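Local coordinates for putative uncharacterized protein (Mycobacterium tuberculosis, PDB 2Z99), which probably acts with other segregation and condensation proteins in chromosome partition during cell division, as the ScpB subunit built of winged-helix domains, at residues D14-V19 / A38-P43; R18-L23 / Y45-K50; R68-S71 / M76-R79; L106-Y111 / A118-V123; T134-G139 / V153-T158. All blocks are in the same frame, centred on the assembly; numbering follows the deposited sequence.

Contact 1. Residues D14-V19 / A38-P43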
# COMPACT_ATOMS: atom_id res chain seq x y z
N ASP A 14 23.21 7.61 -7.42
CA ASP A 14 21.99 8.40 -7.38
C ASP A 14 20.82 7.81 -8.17
O ASP A 14 19.67 7.98 -7.79
CB ASP A 14 22.27 9.84 -7.84
CG ASP A 14 22.85 10.70 -6.73
OD1 ASP A 14 23.20 10.14 -5.67
OD2 ASP A 14 22.95 11.93 -6.92
N GLU A 15 21.10 7.12 -9.26
CA GLU A 15 20.01 6.52 -10.03
C GLU A 15 19.47 5.29 -9.32
O GLU A 15 18.27 5.12 -9.20
CB GLU A 15 20.47 6.14 -11.44
CG GLU A 15 20.15 7.18 -12.46
CD GLU A 15 18.67 7.49 -12.52
OE1 GLU A 15 17.89 6.60 -12.90
OE2 GLU A 15 18.28 8.63 -12.17
N LEU A 16 20.37 4.44 -8.85
CA LEU A 16 19.97 3.22 -8.15
C LEU A 16 19.08 3.58 -6.97
O LEU A 16 18.10 2.88 -6.69
CB LEU A 16 21.21 2.48 -7.64
CG LEU A 16 21.21 0.94 -7.60
CD1 LEU A 16 21.72 0.48 -6.25
CD2 LEU A 16 19.83 0.40 -7.88
N LYS A 17 19.43 4.66 -6.27
CA LYS A 17 18.65 5.10 -5.13
C LYS A 17 17.24 5.46 -5.57
O LYS A 17 16.26 5.14 -4.88
CB LYS A 17 19.33 6.29 -4.46
CG LYS A 17 18.60 6.84 -3.24
CD LYS A 17 19.59 7.42 -2.23
CE LYS A 17 18.90 8.15 -1.08
NZ LYS A 17 18.41 9.50 -1.47
N ARG A 18 17.12 6.10 -6.72
CA ARG A 18 15.82 6.50 -7.24
C ARG A 18 14.98 5.27 -7.55
O ARG A 18 13.88 5.13 -7.03
CB ARG A 18 15.99 7.34 -8.50
CG ARG A 18 16.79 8.60 -8.26
CD ARG A 18 16.87 9.43 -9.51
NE ARG A 18 17.46 10.72 -9.22
CZ ARG A 18 18.67 11.10 -9.62
NH1 ARG A 18 19.43 10.28 -10.34
NH2 ARG A 18 19.12 12.30 -9.28
N VAL A 19 15.49 4.40 -8.42
CA VAL A 19 14.77 3.20 -8.78
C VAL A 19 14.31 2.47 -7.51
O VAL A 19 13.14 2.10 -7.40
CB VAL A 19 15.66 2.26 -9.62
CG1 VAL A 19 14.88 1.02 -10.00
CG2 VAL A 19 16.15 2.97 -10.87
N ALA A 38 17.48 -8.34 -8.94
CA ALA A 38 17.07 -8.88 -10.22
C ALA A 38 16.27 -7.86 -11.01
O ALA A 38 16.56 -7.58 -12.17
CB ALA A 38 16.24 -10.15 -10.02
N ALA A 39 15.26 -7.28 -10.36
CA ALA A 39 14.40 -6.29 -11.00
C ALA A 39 15.20 -5.13 -11.57
O ALA A 39 14.90 -4.61 -12.65
CB ALA A 39 13.39 -5.76 -10.01
N THR A 40 16.23 -4.74 -10.84
CA THR A 40 17.06 -3.63 -11.25
C THR A 40 18.31 -4.04 -12.02
O THR A 40 19.09 -3.19 -12.46
CB THR A 40 17.45 -2.83 -10.03
OG1 THR A 40 17.79 -1.51 -10.43
CG2 THR A 40 18.61 -3.49 -9.30
N GLU A 41 18.51 -5.35 -12.18
CA GLU A 41 19.66 -5.85 -12.93
C GLU A 41 21.03 -5.50 -12.33
O GLU A 41 21.98 -5.26 -13.06
CB GLU A 41 19.61 -5.33 -14.35
CG GLU A 41 19.75 -6.39 -15.40
CD GLU A 41 18.64 -6.32 -16.42
OE1 GLU A 41 18.43 -5.24 -17.00
OE2 GLU A 41 17.96 -7.35 -16.62
N GLN A 42 21.13 -5.49 -11.00
CA GLN A 42 22.38 -5.16 -10.34
C GLN A 42 22.85 -6.30 -9.44
O GLN A 42 22.13 -7.28 -9.23
CB GLN A 42 22.19 -3.92 -9.46
CG GLN A 42 21.74 -2.68 -10.20
CD GLN A 42 22.76 -2.21 -11.20
OE1 GLN A 42 23.90 -1.91 -10.84
NE2 GLN A 42 22.37 -2.13 -12.47
N PRO A 43 24.09 -6.21 -8.93
CA PRO A 43 24.61 -7.26 -8.05
C PRO A 43 23.88 -7.07 -6.72
O PRO A 43 23.70 -5.93 -6.27
CB PRO A 43 26.09 -6.92 -7.95
CG PRO A 43 26.39 -6.26 -9.25
CD PRO A 43 25.18 -5.37 -9.44

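Contact 2. Residues R18-L23 / Y45-K50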
# COMPACT_ATOMS: atom_id res chain seq x y z
N ARG A 18 17.12 6.10 -6.72
CA ARG A 18 15.82 6.50 -7.24
C ARG A 18 14.98 5.27 -7.55
O ARG A 18 13.88 5.13 -7.03
CB ARG A 18 15.99 7.34 -8.50
CG ARG A 18 16.79 8.60 -8.26
CD ARG A 18 16.87 9.43 -9.51
NE ARG A 18 17.46 10.72 -9.22
CZ ARG A 18 18.67 11.10 -9.62
NH1 ARG A 18 19.43 10.28 -10.34
NH2 ARG A 18 19.12 12.30 -9.28
N VAL A 19 15.49 4.40 -8.42
CA VAL A 19 14.77 3.20 -8.78
C VAL A 19 14.31 2.47 -7.51
O VAL A 19 13.14 2.10 -7.40
CB VAL A 19 15.66 2.26 -9.62
CG1 VAL A 19 14.88 1.02 -10.00
CG2 VAL A 19 16.15 2.97 -10.87
N LEU A 20 15.20 2.29 -6.54
CA LEU A 20 14.83 1.59 -5.31
C LEU A 20 13.72 2.29 -4.53
O LEU A 20 12.95 1.63 -3.82
CB LEU A 20 16.05 1.39 -4.41
CG LEU A 20 17.10 0.39 -4.93
CD1 LEU A 20 18.25 0.21 -3.92
CD2 LEU A 20 16.43 -0.95 -5.21
N GLU A 21 13.63 3.61 -4.66
CA GLU A 21 12.59 4.36 -3.97
C GLU A 21 11.25 4.02 -4.64
O GLU A 21 10.26 3.76 -3.97
CB GLU A 21 12.83 5.88 -4.05
CG GLU A 21 14.03 6.40 -3.27
CD GLU A 21 14.18 7.91 -3.35
OE1 GLU A 21 14.11 8.47 -4.46
OE2 GLU A 21 14.37 8.54 -2.29
N ALA A 22 11.24 4.05 -5.96
CA ALA A 22 10.03 3.75 -6.71
C ALA A 22 9.53 2.35 -6.36
O ALA A 22 8.34 2.17 -6.12
CB ALA A 22 10.30 3.85 -8.19
N LEU A 23 10.44 1.38 -6.31
CA LEU A 23 10.09 -0.00 -6.03
C LEU A 23 9.63 -0.23 -4.60
O LEU A 23 8.63 -0.91 -4.37
CB LEU A 23 11.28 -0.93 -6.36
CG LEU A 23 11.85 -0.80 -7.78
CD1 LEU A 23 13.05 -1.73 -7.96
CD2 LEU A 23 10.78 -1.11 -8.81
N TYR A 45 24.90 -7.56 -3.72
CA TYR A 45 25.74 -6.93 -2.71
C TYR A 45 25.63 -5.40 -2.77
O TYR A 45 25.74 -4.72 -1.76
CB TYR A 45 27.21 -7.36 -2.89
CG TYR A 45 27.98 -6.59 -3.94
CD1 TYR A 45 28.49 -5.32 -3.66
CD2 TYR A 45 28.13 -7.09 -5.23
CE1 TYR A 45 29.13 -4.57 -4.64
CE2 TYR A 45 28.77 -6.35 -6.21
CZ TYR A 45 29.26 -5.09 -5.90
OH TYR A 45 29.89 -4.34 -6.87
N ARG A 46 25.42 -4.90 -3.99
CA ARG A 46 25.29 -3.46 -4.25
C ARG A 46 23.93 -2.97 -3.72
O ARG A 46 23.86 -1.99 -2.98
CB ARG A 46 25.41 -3.22 -5.76
CG ARG A 46 25.27 -1.78 -6.24
CD ARG A 46 25.82 -1.68 -7.66
NE ARG A 46 25.38 -0.53 -8.45
CZ ARG A 46 25.45 0.74 -8.06
NH1 ARG A 46 25.95 1.03 -6.87
NH2 ARG A 46 25.06 1.71 -8.88
N VAL A 47 22.86 -3.68 -4.09
CA VAL A 47 21.52 -3.32 -3.63
C VAL A 47 21.46 -3.41 -2.11
O VAL A 47 21.04 -2.46 -1.43
CB VAL A 47 20.46 -4.27 -4.26
CG1 VAL A 47 19.06 -3.96 -3.75
CG2 VAL A 47 20.50 -4.14 -5.76
N ALA A 48 21.89 -4.54 -1.56
CA ALA A 48 21.89 -4.74 -0.12
C ALA A 48 22.52 -3.55 0.59
O ALA A 48 21.99 -3.04 1.57
CB ALA A 48 22.65 -6.03 0.24
N ALA A 49 23.68 -3.14 0.09
CA ALA A 49 24.39 -2.01 0.67
C ALA A 49 23.59 -0.71 0.55
O ALA A 49 23.47 0.07 1.51
CB ALA A 49 25.73 -1.85 -0.03
N LYS A 50 23.06 -0.46 -0.64
CA LYS A 50 22.29 0.74 -0.90
C LYS A 50 21.08 0.90 0.03
O LYS A 50 20.82 1.99 0.57
CB LYS A 50 21.82 0.73 -2.35
CG LYS A 50 20.95 1.91 -2.71
CD LYS A 50 21.62 2.76 -3.76
CE LYS A 50 22.81 3.50 -3.21
NZ LYS A 50 22.36 4.64 -2.37

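Contact 3. Residues R68-S71 / M76-R79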
# COMPACT_ATOMS: atom_id res chain seq x y z
N ARG A 68 13.08 -0.71 6.99
CA ARG A 68 13.58 -1.77 7.85
C ARG A 68 13.69 -3.10 7.12
O ARG A 68 12.96 -3.37 6.17
CB ARG A 68 12.68 -1.93 9.08
CG ARG A 68 13.05 -1.03 10.23
CD ARG A 68 12.56 -1.59 11.55
NE ARG A 68 11.10 -1.64 11.63
CZ ARG A 68 10.32 -0.57 11.60
NH1 ARG A 68 10.86 0.64 11.49
NH2 ARG A 68 8.99 -0.70 11.68
N HIS A 69 14.63 -3.92 7.58
CA HIS A 69 14.85 -5.23 6.98
C HIS A 69 14.33 -6.32 7.91
O HIS A 69 14.63 -6.32 9.11
CB HIS A 69 16.33 -5.47 6.72
CG HIS A 69 16.63 -6.79 6.08
ND1 HIS A 69 17.44 -7.74 6.67
CD2 HIS A 69 16.23 -7.32 4.90
CE1 HIS A 69 17.53 -8.79 5.88
NE2 HIS A 69 16.81 -8.56 4.79
N THR A 70 13.57 -7.25 7.33
CA THR A 70 12.99 -8.35 8.08
C THR A 70 13.28 -9.66 7.32
O THR A 70 13.69 -9.62 6.16
CB THR A 70 11.47 -8.17 8.22
OG1 THR A 70 10.96 -9.11 9.18
CG2 THR A 70 10.77 -8.39 6.88
N SER A 71 13.07 -10.80 7.97
CA SER A 71 13.33 -12.08 7.32
C SER A 71 12.62 -12.15 5.96
O SER A 71 13.10 -12.80 5.04
CB SER A 71 12.88 -13.25 8.21
OG SER A 71 11.48 -13.26 8.39
N MET A 76 9.33 -0.34 3.54
CA MET A 76 9.23 0.97 4.19
C MET A 76 8.13 0.94 5.25
O MET A 76 6.98 0.60 4.96
CB MET A 76 8.89 2.05 3.17
CG MET A 76 9.94 2.26 2.12
SD MET A 76 9.79 3.82 1.32
CE MET A 76 8.71 3.40 -0.01
N TYR A 77 8.49 1.29 6.48
CA TYR A 77 7.55 1.32 7.59
C TYR A 77 7.38 2.74 8.13
O TYR A 77 8.16 3.65 7.82
CB TYR A 77 8.03 0.45 8.76
CG TYR A 77 8.16 -1.02 8.44
CD1 TYR A 77 9.00 -1.47 7.43
CD2 TYR A 77 7.40 -1.97 9.14
CE1 TYR A 77 9.08 -2.82 7.10
CE2 TYR A 77 7.48 -3.33 8.83
CZ TYR A 77 8.32 -3.75 7.80
OH TYR A 77 8.39 -5.08 7.46
N THR A 78 6.35 2.92 8.96
CA THR A 78 6.10 4.19 9.62
C THR A 78 7.04 4.20 10.83
O THR A 78 7.09 3.23 11.59
CB THR A 78 4.65 4.27 10.08
OG1 THR A 78 3.88 4.98 9.10
CG2 THR A 78 4.55 4.94 11.45
N ARG A 79 7.79 5.28 11.01
CA ARG A 79 8.71 5.36 12.13
C ARG A 79 7.93 5.37 13.43
O ARG A 79 6.94 6.10 13.57
CB ARG A 79 9.61 6.59 11.99
CG ARG A 79 10.89 6.53 12.82
CD ARG A 79 11.88 7.63 12.44
NE ARG A 79 12.47 7.44 11.11
CZ ARG A 79 13.46 6.60 10.83
NH1 ARG A 79 14.01 5.87 11.79
NH2 ARG A 79 13.90 6.48 9.59
O HOH W 1 7.09 0.62 13.11

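Contact 4. Residues L106-Y111 / A118-V123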
# COMPACT_ATOMS: atom_id res chain seq x y z
N LEU A 106 -30.30 17.55 14.90
CA LEU A 106 -29.36 17.98 15.93
C LEU A 106 -29.81 19.37 16.34
O LEU A 106 -29.89 19.68 17.53
CB LEU A 106 -27.93 18.05 15.36
CG LEU A 106 -26.75 17.94 16.33
CD1 LEU A 106 -25.57 18.65 15.69
CD2 LEU A 106 -27.05 18.57 17.68
N ALA A 107 -30.12 20.19 15.35
CA ALA A 107 -30.57 21.56 15.57
C ALA A 107 -31.83 21.60 16.42
O ALA A 107 -32.00 22.47 17.27
CB ALA A 107 -30.81 22.25 14.25
N VAL A 108 -32.73 20.65 16.17
CA VAL A 108 -33.96 20.60 16.93
C VAL A 108 -33.64 20.43 18.42
O VAL A 108 -34.17 21.15 19.25
CB VAL A 108 -34.88 19.45 16.44
CG1 VAL A 108 -36.10 19.32 17.34
CG2 VAL A 108 -35.32 19.73 15.03
N VAL A 109 -32.75 19.49 18.73
CA VAL A 109 -32.37 19.25 20.12
C VAL A 109 -31.65 20.46 20.67
O VAL A 109 -31.88 20.87 21.80
CB VAL A 109 -31.42 18.04 20.27
CG1 VAL A 109 -30.83 18.02 21.67
CG2 VAL A 109 -32.18 16.75 20.00
N ALA A 110 -30.78 21.04 19.85
CA ALA A 110 -30.00 22.21 20.25
C ALA A 110 -30.87 23.40 20.64
O ALA A 110 -30.70 23.97 21.72
CB ALA A 110 -29.06 22.61 19.13
N TYR A 111 -31.81 23.75 19.77
CA TYR A 111 -32.69 24.89 20.00
C TYR A 111 -33.84 24.66 20.97
O TYR A 111 -34.40 25.62 21.51
CB TYR A 111 -33.23 25.38 18.65
CG TYR A 111 -32.22 26.17 17.83
CD1 TYR A 111 -31.98 27.52 18.09
CD2 TYR A 111 -31.53 25.58 16.76
CE1 TYR A 111 -31.08 28.27 17.32
CE2 TYR A 111 -30.63 26.31 15.98
CZ TYR A 111 -30.42 27.66 16.26
OH TYR A 111 -29.55 28.41 15.48
N ALA A 118 -39.88 12.18 21.45
CA ALA A 118 -41.24 12.25 20.93
C ALA A 118 -41.49 13.60 20.28
O ALA A 118 -42.19 13.69 19.28
CB ALA A 118 -42.24 12.02 22.05
N ARG A 119 -40.91 14.66 20.84
CA ARG A 119 -41.10 15.99 20.26
C ARG A 119 -40.15 16.21 19.09
O ARG A 119 -40.42 17.01 18.20
CB ARG A 119 -40.89 17.09 21.29
CG ARG A 119 -41.18 18.49 20.75
CD ARG A 119 -40.80 19.59 21.74
NE ARG A 119 -41.95 20.24 22.39
CZ ARG A 119 -42.90 19.60 23.07
NH1 ARG A 119 -42.87 18.28 23.20
NH2 ARG A 119 -43.88 20.30 23.64
N VAL A 120 -39.03 15.50 19.10
CA VAL A 120 -38.08 15.62 18.01
C VAL A 120 -38.67 14.89 16.81
O VAL A 120 -38.60 15.35 15.68
CB VAL A 120 -36.72 14.99 18.36
CG1 VAL A 120 -35.82 15.03 17.15
CG2 VAL A 120 -36.07 15.74 19.52
N SER A 121 -39.24 13.73 17.07
CA SER A 121 -39.85 12.94 16.02
C SER A 121 -41.02 13.72 15.40
O SER A 121 -41.18 13.77 14.18
CB SER A 121 -40.32 11.61 16.59
OG SER A 121 -40.70 10.72 15.57
N ALA A 122 -41.82 14.35 16.25
CA ALA A 122 -42.96 15.12 15.77
C ALA A 122 -42.50 16.34 14.99
O ALA A 122 -42.95 16.57 13.86
CB ALA A 122 -43.84 15.55 16.93
N VAL A 123 -41.61 17.12 15.58
CA VAL A 123 -41.08 18.31 14.93
C VAL A 123 -40.41 18.00 13.59
O VAL A 123 -40.49 18.81 12.66
CB VAL A 123 -40.06 19.04 15.84
CG1 VAL A 123 -39.28 20.09 15.06
CG2 VAL A 123 -40.79 19.69 16.99

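Contact 5. Residues T134-G139 / V153-T158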
# COMPACT_ATOMS: atom_id res chain seq x y z
N THR A 134 -26.86 7.75 16.30
CA THR A 134 -25.56 8.26 15.88
C THR A 134 -25.22 9.54 16.65
O THR A 134 -24.11 9.67 17.15
CB THR A 134 -25.48 8.52 14.34
OG1 THR A 134 -26.30 9.64 13.99
CG2 THR A 134 -25.93 7.30 13.56
N LEU A 135 -26.17 10.46 16.77
CA LEU A 135 -25.92 11.69 17.51
C LEU A 135 -25.46 11.36 18.93
O LEU A 135 -24.63 12.06 19.49
CB LEU A 135 -27.17 12.55 17.58
CG LEU A 135 -27.56 13.33 16.34
CD1 LEU A 135 -28.78 14.17 16.66
CD2 LEU A 135 -26.42 14.22 15.90
N LEU A 136 -26.03 10.30 19.50
CA LEU A 136 -25.66 9.89 20.85
C LEU A 136 -24.26 9.29 20.88
O LEU A 136 -23.41 9.73 21.66
CB LEU A 136 -26.65 8.85 21.38
CG LEU A 136 -28.08 9.33 21.65
CD1 LEU A 136 -28.93 8.15 22.09
CD2 LEU A 136 -28.07 10.42 22.71
N ALA A 137 -24.02 8.30 20.02
CA ALA A 137 -22.72 7.64 19.95
C ALA A 137 -21.59 8.64 19.67
O ALA A 137 -20.48 8.47 20.17
CB ALA A 137 -22.74 6.58 18.88
N ARG A 138 -21.88 9.66 18.87
CA ARG A 138 -20.87 10.67 18.56
C ARG A 138 -20.77 11.72 19.65
O ARG A 138 -20.05 12.72 19.49
CB ARG A 138 -21.17 11.36 17.24
CG ARG A 138 -21.21 10.45 16.05
CD ARG A 138 -21.31 11.27 14.78
NE ARG A 138 -21.39 10.41 13.61
CZ ARG A 138 -21.10 10.81 12.38
NH1 ARG A 138 -20.71 12.06 12.17
NH2 ARG A 138 -21.20 9.96 11.36
N GLY A 139 -21.51 11.52 20.74
CA GLY A 139 -21.50 12.44 21.86
C GLY A 139 -21.96 13.86 21.59
O GLY A 139 -21.59 14.78 22.32
N VAL A 153 -37.52 10.23 28.78
CA VAL A 153 -36.20 10.83 28.86
C VAL A 153 -36.13 12.09 28.01
O VAL A 153 -36.74 12.17 26.94
CB VAL A 153 -35.09 9.84 28.43
CG1 VAL A 153 -35.20 8.56 29.23
CG2 VAL A 153 -35.20 9.55 26.95
N THR A 154 -35.38 13.07 28.50
CA THR A 154 -35.19 14.34 27.82
C THR A 154 -33.74 14.35 27.31
O THR A 154 -32.91 13.59 27.81
CB THR A 154 -35.46 15.51 28.80
OG1 THR A 154 -35.10 16.76 28.20
CG2 THR A 154 -34.67 15.31 30.08
N PHE A 155 -33.46 15.19 26.32
CA PHE A 155 -32.12 15.26 25.74
C PHE A 155 -31.56 16.67 25.66
O PHE A 155 -32.30 17.65 25.72
CB PHE A 155 -32.10 14.68 24.31
CG PHE A 155 -32.34 13.20 24.26
CD1 PHE A 155 -33.62 12.68 24.34
CD2 PHE A 155 -31.26 12.32 24.19
CE1 PHE A 155 -33.83 11.32 24.35
CE2 PHE A 155 -31.46 10.95 24.19
CZ PHE A 155 -32.75 10.44 24.28
N ALA A 156 -30.25 16.75 25.51
CA ALA A 156 -29.59 18.03 25.39
C ALA A 156 -28.29 17.86 24.63
O ALA A 156 -27.75 16.75 24.54
CB ALA A 156 -29.32 18.63 26.76
N THR A 157 -27.80 18.95 24.08
CA THR A 157 -26.55 18.94 23.36
C THR A 157 -25.46 18.92 24.42
O THR A 157 -25.60 19.56 25.46
CB THR A 157 -26.39 20.19 22.49
OG1 THR A 157 -26.50 21.36 23.31
CG2 THR A 157 -27.47 20.22 21.42
N THR A 158 -24.40 18.18 24.16
CA THR A 158 -23.30 18.07 25.10
C THR A 158 -22.42 19.30 25.05
O THR A 158 -22.79 20.32 24.47
CB THR A 158 -22.44 16.85 24.77
OG1 THR A 158 -21.82 17.05 23.49
CG2 THR A 158 -23.30 15.60 24.72

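Contact 1. Residues D14-V19 / A38-P43
The closest backbone approach joins V19 and T40, whose CA atoms lie 7.6 Å apart: 14-19 is wholly helical, whereas 38-43 runs off the end of helix 33-40 into a turn. T40 points its side chain across this gap. With chi1 at -158°, its OG1 is anti to the backbone N and is carried toward helix 13-26. There it lies between two methyl groups, L16 CD2 at 3.8 Å and V19 CG1 at 3.9 Å from OG1. L16 meets the threonine at about a right angle, while V19 approaches it more obliquely. Both methyls are apolar, so OG1 is buried against carbon, with no hydrogen-bonding partner in the model. L16 CD2 also reaches Q42, with 4.3 Å from CD2 to Q42 CG. The Q42 amide is held mainly from outside: NE2 bonds to E10 and, weakly, to T40 O, and OE1 accepts from R46. L11 covers the same group of side chains, touching L16, V19 and T40. On the face turned to the second subunit, R18 NH1 forms a salt bridge to E15 OE2 at 2.7 Å, one turn back. R18 and E15 also bond to that subunit, through its R61 O and R81. The backbone leaves helix 33-40 at E41, whose positive phi of 62° belongs to a Schellman motif, and P43 is the N-cap of the next helix. This is the turn of a helix-turn-helix, packed against the first helix of a winged-helix domain.

Contact 2. Residues R18-L23 / Y45-K50
L20 and K50 meet because each side chain leaves its helix toward the other: L20 CG is anti to the carbonyl carbon (chi1 -69°), and K50 CG is anti to its backbone N (chi1 177°). The L20 methyl CD1 is the atom that does the touching. It presses on the aliphatic part of the lysine, 3.4 Å from K50 CG and 3.9 Å from K50 CB. The first distance is shorter than usual van der Waals contact between carbons, which marks this as a tight point of the interface. K50 therefore contributes its methylenes here, and bends at chi2, chi3 and chi4 turn the rest of the chain away from L20, toward L16 and K17. The same L20 CD1 meets V47 CG1 more loosely, at 4.3 Å, one helical turn earlier on the partner helix. Nearest CA atoms are those of L20 and V47, 8.5 Å apart, and all three touching residues are buried. No hydrogen bond crosses between the segments, so apolar contact alone defines the interface. L20 continues along helix 44-60 onto L51 and M54. V47 also packs on L36 and A37 of helix 33-40, while E21 of helix 13-26 binds R61 of the second subunit.

Contact 3. Residues R68-S71 / M76-R79
R68 opens the contact by laying its guanidinium against Y77 of the neighbouring strand. The arginine chain is extended until a bend at chi3 (-65°) turns the head group over the root of the tyrosine side chain. NH2 comes to 3.3 Å from Y77 CD2 and equally close to Y77 CB, while NE lies over one ring face. The guanidinium and ring planes are 46° apart, so the two groups are neither stacked flat nor perpendicular. NH2 is also linked to T78 through a water, which accepts a weak bond of 2.7 Å from R68 NH2 and donates to T78 O at 3.0 Å. NH1 has a salt bridge to D66, which probably also eases the nearness of R79, whose NH1 is 6.1 Å from R68 NH1. Further along the strand, T70 turns back toward the partner strand and sets CG2 4.1 Å from Y77 OH; P30 touches both of these side chains. The three-residue strand ends diverge, their directions 113° apart, although the strands pair antiparallel. M76 turns away from strand 65-70, and its side chain touches L24 and L25 of helix 13-26. Strands 65-70 and 73-78 thus form the β-hairpin wing of a winged-helix domain.

Contact 4. Residues L106-Y111 / A118-V123
V108 and V109 on one helix meet V120 and V123 on another in an apolar helix-to-helix contact at the margin of the core of the C-terminal domain. The short axes approach to 10.1 Å and their directions differ by 126°, so the helices cross steeply instead of running side by side. The nearest CA atoms, those of V108 and V120, are 6.6 Å apart. V108 and V123 reach toward each other tip to tip, with V123 CG1 set against both branches of V108, 4.0 Å from CG1 and the same from CG2. V120 comes in obliquely, CG1 anti to the backbone N (chi1 175°), which leaves CG2 4.0 Å from V109 CG2 and 4.2 Å from V108 CG1. In the winged-helix order of this domain, helix 100-112 is the first helix, strand 115-116 the short first strand, and helix 117-124 the second helix, which begins a helix-turn-helix with helix 129-137. Only a brief connection separates the two packed helices. Burial falls off across the interface: V109 and V120 are buried, whereas V123 is exposed and also touches R112. On the inner side, V109 continues onto I141 and T157 of the sheet, and V120 onto T105.

Contact 5. Residues T134-G139 / V153-T158
G139 and F155 lose the most surface here, each against one residue of the other segment, T158 and L136 respectively. The setting is the C-terminal winged-helix domain: helix 129-137 is its third helix, the recognition helix in DNA-binding relatives, and strand 153-157 is the central strand of its three-stranded sheet. F155 points from the strand toward the helix. Its chi1 of -68° puts CG anti to the carbonyl carbon and brings the ring up to L136. The leucine methyl CD2 meets the ring at its edge, near the ring plane, 3.7 Å from F155 CE2 and 4.0 Å from F155 CD2. The two side chains cross at about a right angle, so within the two segments the contact is made by the ring edge and one methyl branch. I141 of the adjoining strand 141-146 also lies against L136. G139 is the first residue to leave helical geometry after helix 129-137. It has a positive phi of 62°, which suits glycine, in a Schellman motif with a bond from its N to L136 O of 2.8 Å. Its CA lies 6.7 Å from that of T158, the closest backbone approach of the segments, and T158 in turn is the N-cap of helix 159-165. The end of one helix and the start of another are therefore joined directly, and the backbone bonds T158 to L140 as well. The T158 hydroxyl works twice: OG1 accepts from F161 N and donates to G139 O at 2.6 Å, in the carbonyl plane with a C=O...OG1 angle of 155°.

In the fold
The five contacts fall into two groups at opposite ends of an elongated chain. Contacts 1 and 2 share helix 13-26, with centres about 5 Å apart, and engage successive helices, 33-40 and 44-60. Contact 3, the hairpin that follows, has its centre about 14 Å from that of contact 2 and touches it where M76 meets E21. All three also reach the second subunit. Contacts 4 and 5 come later in the chain, with centres about 11 Å apart, and touch where helix 100-112 packs on strand 153-157. Centres of contacts 1 and 4 are about 64 Å apart. This is consistent with two winged-helix domains, the first of which also meets the second subunit.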